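Local coordinates for putative NADH dehydrogenase/NAD(P)H nitroreductase (Bacteroides thetaiotaomicron VPI-5482, PDB 3KWK), which binds flavin mononucleotide and is probably an FMN-dependent oxidoreductase of the nitroreductase family, working as a dimer, at residues N15-K20 / L109-S114. Sequence-based numbering, arbitrary orientation.
With FMN (flavin mononucleotide), chain B.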
ATOM      1  N   ASN A  15       6.986 -13.183  -0.435  1.00  7.61           N
ATOM      2  CA  ASN A  15       6.128 -12.634  -1.520  1.00  8.42           C
ATOM      3  C   ASN A  15       6.331 -11.116  -1.653  1.00  7.46           C
ATOM      4  O   ASN A  15       6.398 -10.570  -2.739  1.00  7.75           O
ATOM      5  CB  ASN A  15       4.672 -13.012  -1.235  1.00  8.93           C
ATOM      6  CG  ASN A  15       3.668 -12.359  -2.188  1.00 11.45           C
ATOM      7  OD1 ASN A  15       2.953 -11.464  -1.782  1.00 16.27           O
ATOM      8  ND2 ASN A  15       3.649 -12.818  -3.410  1.00 17.36           N
ATOM      9  N   ILE A  16       6.416 -10.424  -0.515  1.00  7.72           N
ATOM     10  CA  ILE A  16       6.700  -9.005  -0.527  1.00  7.78           C
ATOM     11  C   ILE A  16       8.055  -8.719  -1.223  1.00  6.80           C
ATOM     12  O   ILE A  16       8.197  -7.765  -2.007  1.00  7.06           O
ATOM     13  CB  ILE A  16       6.702  -8.436   0.913  1.00  7.38           C
ATOM     14  CG1 ILE A  16       5.264  -8.322   1.444  1.00  8.03           C
ATOM     15  CG2 ILE A  16       7.431  -7.066   0.984  1.00  8.79           C
ATOM     16  CD1 ILE A  16       5.122  -8.174   2.999  1.00  8.39           C
ATOM     17  N   PHE A  17       9.052  -9.544  -0.918  1.00  7.21           N
ATOM     18  CA  PHE A  17      10.388  -9.363  -1.508  1.00  7.49           C
ATOM     19  C   PHE A  17      10.459  -9.759  -2.991  1.00  8.19           C
ATOM     20  O   PHE A  17      11.257  -9.188  -3.739  1.00 11.28           O
ATOM     21  CB  PHE A  17      11.444 -10.140  -0.719  1.00  7.31           C
ATOM     22  CG  PHE A  17      11.557  -9.749   0.747  1.00  8.20           C
ATOM     23  CD1 PHE A  17      11.274  -8.479   1.204  1.00 13.16           C
ATOM     24  CD2 PHE A  17      11.948 -10.698   1.674  1.00 10.09           C
ATOM     25  CE1 PHE A  17      11.391  -8.177   2.587  1.00 13.90           C
ATOM     26  CE2 PHE A  17      12.076 -10.395   3.019  1.00  9.94           C
ATOM     27  CZ  PHE A  17      11.767  -9.114   3.467  1.00 14.23           C
ATOM     28  N   GLU A  18       9.583 -10.663  -3.412  0.70  7.36           N
ATOM     29  CA  GLU A  18       9.598 -11.224  -4.759  0.70  8.07           C
ATOM     30  C   GLU A  18       8.818 -10.377  -5.755  0.70  8.48           C
ATOM     31  O   GLU A  18       9.086 -10.392  -6.966  0.70  9.43           O
ATOM     32  CB  GLU A  18       9.000 -12.626  -4.738  0.70  8.84           C
ATOM     33  CG  GLU A  18       8.913 -13.325  -6.080  0.70 13.82           C
ATOM     34  CD  GLU A  18      10.252 -13.470  -6.801  0.70 17.12           C
ATOM     35  OE1 GLU A  18      11.305 -13.622  -6.128  0.70 18.59           O
ATOM     36  OE2 GLU A  18      10.215 -13.448  -8.057  0.70 17.22           O
ATOM     37  N   ARG A  19       7.847  -9.620  -5.260  1.00  6.70           N
ATOM     38  CA  ARG A  19       6.996  -8.852  -6.136  1.00  6.70           C
ATOM     39  C   ARG A  19       7.828  -7.905  -7.024  1.00  8.88           C
ATOM     40  O   ARG A  19       8.788  -7.266  -6.565  1.00  8.06           O
ATOM     41  CB  ARG A  19       5.983  -8.025  -5.323  1.00  7.64           C
ATOM     42  CG  ARG A  19       5.025  -7.169  -6.105  1.00  7.89           C
ATOM     43  CD  ARG A  19       4.663  -5.817  -5.465  1.00  7.75           C
ATOM     44  NE  ARG A  19       5.887  -5.041  -5.215  1.00  9.36           N
ATOM     45  CZ  ARG A  19       6.582  -4.383  -6.152  1.00  9.29           C
ATOM     46  NH1 ARG A  19       6.117  -4.252  -7.398  1.00  9.85           N
ATOM     47  NH2 ARG A  19       7.731  -3.812  -5.815  1.00  7.08           N
ATOM     48  N   LYS A  20       7.451  -7.836  -8.287  1.00  8.26           N
ATOM     49  CA  LYS A  20       8.019  -6.841  -9.203  1.00  7.37           C
ATOM     50  C   LYS A  20       7.006  -6.417 -10.225  1.00  7.86           C
ATOM     51  O   LYS A  20       5.982  -7.101 -10.396  1.00  8.91           O
ATOM     52  CB  LYS A  20       9.309  -7.342  -9.875  1.00  7.58           C
ATOM     53  CG  LYS A  20       9.163  -8.236 -11.119  1.00 10.91           C
ATOM     54  CD  LYS A  20       8.485  -9.549 -10.815  1.00 13.00           C
ATOM     55  CE  LYS A  20       9.349 -10.579 -10.092  1.00 12.54           C
ATOM     56  NZ  LYS A  20       8.587 -11.800  -9.599  1.00 13.22           N
ATOM     57  N   LEU A 109      -1.284  -6.117  -6.047  1.00  6.66           N
ATOM     58  CA  LEU A 109       0.018  -6.514  -6.652  1.00  5.68           C
ATOM     59  C   LEU A 109       0.643  -7.716  -5.947  1.00  6.23           C
ATOM     60  O   LEU A 109       1.134  -8.643  -6.601  1.00  7.18           O
ATOM     61  CB  LEU A 109       0.991  -5.338  -6.594  1.00  8.79           C
ATOM     62  CG  LEU A 109       0.622  -4.055  -7.362  1.00  6.39           C
ATOM     63  CD1 LEU A 109       1.721  -2.931  -7.134  1.00  6.60           C
ATOM     64  CD2 LEU A 109       0.404  -4.327  -8.863  1.00  6.91           C
ATOM     65  N   LEU A 110       0.534  -7.750  -4.626  1.00  5.66           N
ATOM     66  CA  LEU A 110       1.069  -8.846  -3.830  1.00  6.95           C
ATOM     67  C   LEU A 110       0.291 -10.132  -4.115  1.00  6.54           C
ATOM     68  O   LEU A 110       0.872 -11.218  -4.322  1.00  6.24           O
ATOM     69  CB  LEU A 110       1.101  -8.488  -2.353  1.00  6.12           C
ATOM     70  CG  LEU A 110       2.099  -7.451  -1.932  1.00  6.20           C
ATOM     71  CD1 LEU A 110       1.873  -7.095  -0.440  1.00  7.55           C
ATOM     72  CD2 LEU A 110       3.481  -7.967  -2.125  1.00  6.56           C
ATOM     73  N   ALA A 111      -1.035 -10.022  -4.194  1.00  4.71           N
ATOM     74  CA  ALA A 111      -1.888 -11.144  -4.512  1.00  4.98           C
ATOM     75  C   ALA A 111      -1.535 -11.743  -5.872  1.00  5.89           C
ATOM     76  O   ALA A 111      -1.379 -12.967  -6.011  1.00  6.94           O
ATOM     77  CB  ALA A 111      -3.408 -10.689  -4.460  1.00  6.83           C
ATOM     78  N   ALA A 112      -1.395 -10.880  -6.877  1.00  6.07           N
ATOM     79  CA  ALA A 112      -0.993 -11.302  -8.217  1.00  5.47           C
ATOM     80  C   ALA A 112       0.316 -12.114  -8.174  1.00  6.71           C
ATOM     81  O   ALA A 112       0.377 -13.230  -8.684  1.00  6.42           O
ATOM     82  CB  ALA A 112      -0.889 -10.079  -9.157  1.00  7.36           C
ATOM     83  N   GLU A 113       1.325 -11.553  -7.525  1.00  5.65           N
ATOM     84  CA  GLU A 113       2.608 -12.215  -7.422  1.00  6.06           C
ATOM     85  C   GLU A 113       2.482 -13.608  -6.790  1.00  6.90           C
ATOM     86  O   GLU A 113       3.110 -14.587  -7.243  1.00  8.12           O
ATOM     87  CB  GLU A 113       3.573 -11.372  -6.632  1.00  6.94           C
ATOM     88  CG  GLU A 113       4.993 -11.962  -6.478  1.00  8.22           C
ATOM     89  CD  GLU A 113       5.790 -11.972  -7.771  1.00 14.28           C
ATOM     90  OE1 GLU A 113       5.806 -10.948  -8.435  1.00 14.66           O
ATOM     91  OE2 GLU A 113       6.376 -13.003  -8.071  1.00 25.86           O
ATOM     92  N   SER A 114       1.671 -13.699  -5.743  1.00  6.76           N
ATOM     93  CA  SER A 114       1.543 -14.955  -4.977  1.00  6.60           C
ATOM     94  C   SER A 114       0.878 -16.107  -5.732  1.00  6.39           C
ATOM     95  O   SER A 114       0.994 -17.234  -5.343  1.00  8.01           O
ATOM     96  CB  SER A 114       0.734 -14.734  -3.668  1.00  7.40           C
ATOM     97  OG  SER A 114      -0.671 -14.569  -3.901  1.00  7.02           O
TER
HETATM   98  N1  FMN B 300       4.887   1.677 -14.146  1.00  9.68           N
HETATM   99  C2  FMN B 300       4.473   1.883 -15.429  1.00 13.41           C
HETATM  100  O2  FMN B 300       4.848   1.097 -16.318  1.00 12.28           O
HETATM  101  N3  FMN B 300       3.659   2.959 -15.744  1.00 12.69           N
HETATM  102  C4  FMN B 300       3.235   3.869 -14.799  1.00 13.10           C
HETATM  103  O4  FMN B 300       2.479   4.835 -15.131  1.00 12.97           O
HETATM  104  C4A FMN B 300       3.664   3.656 -13.487  1.00  9.61           C
HETATM  105  N5  FMN B 300       3.300   4.541 -12.481  1.00 12.66           N
HETATM  106  C5A FMN B 300       3.553   4.237 -11.171  1.00 11.92           C
HETATM  107  C6  FMN B 300       3.030   5.068 -10.169  1.00 11.44           C
HETATM  108  C7  FMN B 300       3.244   4.729  -8.841  1.00 10.00           C
HETATM  109  C7M FMN B 300       2.688   5.594  -7.697  1.00 10.81           C
HETATM  110  C8  FMN B 300       3.963   3.604  -8.488  1.00 11.84           C
HETATM  111  C8M FMN B 300       4.155   3.291  -7.025  1.00 10.71           C
HETATM  112  C9  FMN B 300       4.493   2.798  -9.480  1.00 10.15           C
HETATM  113  C9A FMN B 300       4.289   3.105 -10.834  1.00 12.22           C
HETATM  114  N10 FMN B 300       4.835   2.327 -11.858  1.00 12.50           N
HETATM  115  C10 FMN B 300       4.471   2.562 -13.153  1.00 10.26           C
HETATM  116  C1' FMN B 300       5.654   1.136 -11.523  1.00  9.32           C
HETATM  117  C2' FMN B 300       7.070   1.546 -11.127  1.00  9.79           C
HETATM  118  O2' FMN B 300       7.816   1.985 -12.266  1.00 10.56           O
HETATM  119  C3' FMN B 300       7.793   0.413 -10.369  1.00 11.79           C
HETATM  120  O3' FMN B 300       7.135   0.144  -9.132  1.00 10.83           O
HETATM  121  C4' FMN B 300       9.276   0.762 -10.055  1.00 13.75           C
HETATM  122  O4' FMN B 300      10.009   0.835 -11.285  1.00 12.81           O
HETATM  123  C5' FMN B 300       9.936  -0.234  -9.099  1.00 13.94           C
HETATM  124  O5' FMN B 300       9.891  -1.497  -9.757  1.00 10.34           O
HETATM  125  P   FMN B 300       9.155  -2.780  -9.069  1.00 10.88           P
HETATM  126  O1P FMN B 300       7.651  -2.466  -8.966  1.00 10.18           O
HETATM  127  O2P FMN B 300       9.481  -3.865 -10.119  1.00 11.37           O
HETATM  128  O3P FMN B 300       9.759  -3.053  -7.706  1.00  9.98           O
HETATM  129  O   HOH W   1       8.036 -15.166  -8.789  1.00 41.03           O
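K20 and E113 meet in a salt bridge where helix 11-18 gives way to the FMN-binding loop. K20 NZ faces both E113 oxygens, OE2 at 2.9 Å and OE1 a little farther, and as hydrogen bonds both are weak; the attraction is mainly ionic. The lysine chain folds back on itself along its length, which returns its amine to the end of the helix it has just left. There NZ is also bonded to E18 OE2, at 2.8 Å on the anti side of that carboxylate and tilted out of its plane, and weakly to E18 O. The two carboxylates, their planes 65° apart, thus share one ammonium, which probably offsets their mutual repulsion, and a water lies within hydrogen-bonding distance of E18 OE2 and E113 OE2.

E113 also lies against the backbone of R19, with OE1 3.3 Å from R19 CA. The R19 chain runs past L109 and L110, its CD 3.9 Å from L109 CB, and its guanidinium grips the FMN phosphate with two hydrogen bonds: NH1 to O1P (2.8 Å, 163°) and NH2 to O3P (2.9 Å). Further back, L110 CD2 packs 3.7 Å from I16 CA, and N15 ND2 gives L110 O a weak bond.

In the second subunit, S44 O accepts from R19 NH2 and L110 packs on L110 here, placing the phosphate site beside the dimer interface. Helix 11-18 is thereby fastened across the end of helix 97-114, whose A111 and A112 pack on M38 of helix 32-43, and L109 and A112 on A119 of strand 118-123.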